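Local atomic coordinates of glutamyl endopeptidase (Staphylococcus epidermidis, PDB entry 6PYM), a protein that probably cleaves peptide bonds on the carbonyl side of glutamate, and also of aspartate, as a secreted serine protease of the chymotrypsin-like S1B family. Residues A69-E72 with N73-P76; S100-E103 with H104-I108. The protein carries 1 engineered substitution. All coordinates share one frame; numbering follows the deposited sequence.

How the contacts relate
Both contacts lie on the surface of the barrel-forming domain that spans strands 22-27 to 95-99, and both are local turns, neither part of the core. Contact 1 belongs to the connection between strands 64-67 and 80-87, contact 2 to the segment leading from strand 95-99 into helix 108-111; their nearest atoms are about 8 Å apart. Each is a type I turn opened by an asparagine whose side-chain oxygen accepts one backbone N-H in contact 1 and two in contact 2. Contact 1 adds a beta bulge, a water shared by lysine, asparagine and aspartate, and a tyrosine ring packed against the turn's backbone; contact 2 relies on an amide-amide bond and proline-histidine packing.

Contact 1. Residues A69-E72 with N73-P76; sequences AKNE and NDYP
N71 opens a type I beta turn, closed by D74 N to N71 O at 3.0 Å, and its side chain folds back over it. A chi1 of 61° sets CG between the backbone N and the carbonyl carbon, and the turn at chi2 aims OD1 at N73 N, 2.9 Å away in the amide's carbonyl plane. This is an Asx turn, a role that suits asparagine's short amide. D74 O accepts K70 N at 3.0 Å and, weakly, N71 N, so that two residues face one in a classic beta bulge.

The CD of K70 lies 3.6 Å from D74 OD2, but NZ stays 4.7 Å from OD2; chi4 of -59° bends NZ toward a water that accepts a hydrogen bond from it, accepts weakly from N71 ND2 and donates to OD2. Any attraction between the two charges is thus probably relayed by the water.

On Y75, N71 O stands over one ring face, offset toward the rim, while A69 CB meets the ring edge at CD1, 3.6 Å off. The Y75 ring also stacks on H66, and A69 and Y75 both rest on F24 of strand 22-27, seating this excursion between strands 64-67 and 80-87 against the barrel.

Contact 2. Residues S100-E103 with H104-I108; sequences SPNE and HNQHI
N102 and Q106 face each other through their amides: N102 ND2 donates to Q106 OE1 at 2.8 Å in a nearly straight bond (179°); it meets a lone pair of OE1, and OE1 lies in the amide plane of N102. The two amide planes are turned 35° apart. Asparagine suits this place because its other end works as well: OD1 accepts H104 N and Q106 N, each at 2.9 Å, from opposite faces of its plane. Three bonds thus grip one amide and fix its rotation. A chi1 of 69° tucks CG between the backbone N and the carbonyl carbon, turning the amide back over the turn.

Around this centre, the backbone of N102 both gives and takes: its N donates to Q106 O, and its O accepts N105 N, closing a type I turn. At the apex, E103 lays CG over the centre of the H104 ring face, 3.8 Å from its centroid, a CH-pi contact reached with the same chi1 setting as in N102. On the other flank, P101 CG packs 3.6 Å from H107 CE1, the rigid pyrrolidine and the imidazole lying side by side.

Farther out, H107 ND1 is hydrogen-bonded to N44 OD1, which positions the imidazole beside P101, and H107 N bonds Q110 OE1. N102 also touches F80 of strand 80-87. The arrangement is an Asx turn on a type I beta turn, with N102 at its head, and it carries the chain from barrel strand 95-99 to H107, the N-cap of helix 108-111.

Contact 1. Residues A69-E72 with N73-P76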
# COMPACT_ATOMS: atom_id res chain seq x y z
N ALA A 69 -0.07 0.14 -11.95
CA ALA A 69 -0.49 -0.95 -12.83
C ALA A 69 -1.98 -0.83 -13.11
O ALA A 69 -2.78 -0.52 -12.21
CB ALA A 69 -0.21 -2.29 -12.16
N LYS A 70 -2.35 -1.05 -14.37
CA LYS A 70 -3.73 -0.91 -14.81
C LYS A 70 -4.40 -2.24 -15.13
O LYS A 70 -5.59 -2.41 -14.84
CB LYS A 70 -3.83 0.02 -16.02
CG LYS A 70 -5.27 0.26 -16.46
CD LYS A 70 -5.37 1.28 -17.56
CE LYS A 70 -6.81 1.47 -17.98
NZ LYS A 70 -7.44 0.21 -18.45
N ASN A 71 -3.65 -3.18 -15.71
CA ASN A 71 -4.06 -4.57 -15.85
C ASN A 71 -2.82 -5.39 -16.18
O ASN A 71 -1.71 -4.85 -16.28
CB ASN A 71 -5.19 -4.75 -16.88
CG ASN A 71 -4.80 -4.30 -18.28
OD1 ASN A 71 -3.90 -4.85 -18.89
ND2 ASN A 71 -5.51 -3.31 -18.79
N GLU A 72 -3.00 -6.70 -16.34
CA GLU A 72 -1.89 -7.63 -16.54
C GLU A 72 -1.08 -7.33 -17.79
O GLU A 72 0.09 -7.73 -17.88
CB GLU A 72 -2.47 -9.06 -16.60
CG GLU A 72 -1.45 -10.18 -16.60
CD GLU A 72 -2.11 -11.55 -16.61
OE1 GLU A 72 -3.33 -11.63 -16.84
OE2 GLU A 72 -1.39 -12.55 -16.38
N ASN A 73 -1.68 -6.65 -18.77
CA ASN A 73 -1.00 -6.30 -20.02
C ASN A 73 -0.76 -4.81 -20.13
O ASN A 73 -0.51 -4.31 -21.24
CB ASN A 73 -1.81 -6.80 -21.22
CG ASN A 73 -2.10 -8.28 -21.15
OD1 ASN A 73 -3.26 -8.70 -21.14
ND2 ASN A 73 -1.05 -9.08 -21.09
N ASP A 74 -0.83 -4.07 -19.02
CA ASP A 74 -0.75 -2.61 -19.05
C ASP A 74 -0.10 -2.14 -17.75
O ASP A 74 -0.77 -1.85 -16.76
CB ASP A 74 -2.13 -1.99 -19.25
CG ASP A 74 -2.06 -0.50 -19.57
OD1 ASP A 74 -1.01 0.12 -19.33
OD2 ASP A 74 -3.07 0.05 -20.05
N TYR A 75 1.23 -2.04 -17.79
CA TYR A 75 2.03 -1.51 -16.70
C TYR A 75 2.63 -0.22 -17.22
O TYR A 75 3.76 -0.21 -17.75
CB TYR A 75 3.13 -2.51 -16.34
CG TYR A 75 2.61 -3.83 -15.81
CD1 TYR A 75 1.84 -3.89 -14.66
CD2 TYR A 75 2.92 -5.03 -16.45
CE1 TYR A 75 1.38 -5.09 -14.15
CE2 TYR A 75 2.46 -6.25 -15.95
CZ TYR A 75 1.69 -6.27 -14.80
OH TYR A 75 1.23 -7.46 -14.29
N PRO A 76 1.92 0.91 -17.13
CA PRO A 76 2.40 2.12 -17.82
C PRO A 76 3.73 2.62 -17.30
O PRO A 76 4.48 3.27 -18.04
CB PRO A 76 1.27 3.13 -17.57
CG PRO A 76 0.57 2.63 -16.35
CD PRO A 76 0.64 1.13 -16.44
O HOH W 1 -5.42 -0.80 -20.55

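Contact 2. Residues S100-E103 with H104-I108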
# COMPACT_ATOMS: atom_id res chain seq x y z
N SER A 100 15.38 -1.14 -6.84
CA SER A 100 16.41 -0.63 -7.72
C SER A 100 15.80 0.30 -8.76
O SER A 100 14.60 0.25 -9.03
CB SER A 100 17.09 -1.80 -8.44
OG SER A 100 17.76 -2.64 -7.53
N PRO A 101 16.62 1.17 -9.37
CA PRO A 101 16.14 1.91 -10.54
C PRO A 101 15.79 0.94 -11.66
O PRO A 101 16.19 -0.22 -11.66
CB PRO A 101 17.35 2.77 -10.94
CG PRO A 101 18.25 2.78 -9.75
CD PRO A 101 18.02 1.48 -9.04
N ASN A 102 15.03 1.44 -12.63
CA ASN A 102 14.60 0.59 -13.74
C ASN A 102 15.67 0.52 -14.82
O ASN A 102 16.78 1.04 -14.67
CB ASN A 102 13.22 1.00 -14.26
CG ASN A 102 13.24 2.35 -14.98
OD1 ASN A 102 14.29 2.92 -15.27
ND2 ASN A 102 12.05 2.85 -15.28
N GLU A 103 15.33 -0.12 -15.95
CA GLU A 103 16.27 -0.33 -17.05
C GLU A 103 16.69 0.98 -17.71
O GLU A 103 17.67 0.98 -18.47
CB GLU A 103 15.64 -1.26 -18.09
CG GLU A 103 14.41 -0.69 -18.80
CD GLU A 103 13.13 -0.82 -17.98
OE1 GLU A 103 12.06 -0.42 -18.48
OE2 GLU A 103 13.19 -1.32 -16.84
N HIS A 104 15.98 2.07 -17.46
CA HIS A 104 16.35 3.39 -17.97
C HIS A 104 17.01 4.24 -16.90
O HIS A 104 17.14 5.46 -17.08
CB HIS A 104 15.12 4.10 -18.52
CG HIS A 104 14.38 3.31 -19.56
ND1 HIS A 104 13.01 3.15 -19.54
CD2 HIS A 104 14.82 2.64 -20.65
CE1 HIS A 104 12.64 2.41 -20.57
NE2 HIS A 104 13.73 2.08 -21.26
N ASN A 105 17.42 3.63 -15.79
CA ASN A 105 18.03 4.33 -14.66
C ASN A 105 17.09 5.35 -14.03
O ASN A 105 17.53 6.32 -13.42
CB ASN A 105 19.40 4.93 -14.99
CG ASN A 105 20.25 5.14 -13.75
OD1 ASN A 105 20.16 4.37 -12.79
ND2 ASN A 105 21.07 6.18 -13.76
N GLN A 106 15.78 5.14 -14.15
CA GLN A 106 14.80 5.99 -13.47
C GLN A 106 14.48 5.39 -12.11
O GLN A 106 14.41 4.17 -11.96
CB GLN A 106 13.51 6.08 -14.28
CG GLN A 106 13.68 6.61 -15.69
CD GLN A 106 12.41 6.44 -16.50
OE1 GLN A 106 11.86 5.35 -16.61
NE2 GLN A 106 11.93 7.54 -17.07
N HIS A 107 14.30 6.25 -11.13
CA HIS A 107 13.92 5.81 -9.79
C HIS A 107 12.41 5.83 -9.65
O HIS A 107 11.72 6.62 -10.30
CB HIS A 107 14.57 6.72 -8.75
CG HIS A 107 16.07 6.73 -8.84
ND1 HIS A 107 16.87 5.92 -8.08
CD2 HIS A 107 16.90 7.45 -9.63
CE1 HIS A 107 18.14 6.14 -8.38
NE2 HIS A 107 18.18 7.06 -9.32
N ILE A 108 11.88 4.95 -8.81
CA ILE A 108 10.43 4.79 -8.73
C ILE A 108 9.75 6.09 -8.32
O ILE A 108 8.69 6.44 -8.84
CB ILE A 108 10.05 3.59 -7.84
CG1 ILE A 108 8.57 3.24 -8.02
CG2 ILE A 108 10.39 3.84 -6.37
CD1 ILE A 108 8.21 1.89 -7.45
O HOH W 2 13.94 3.23 -7.73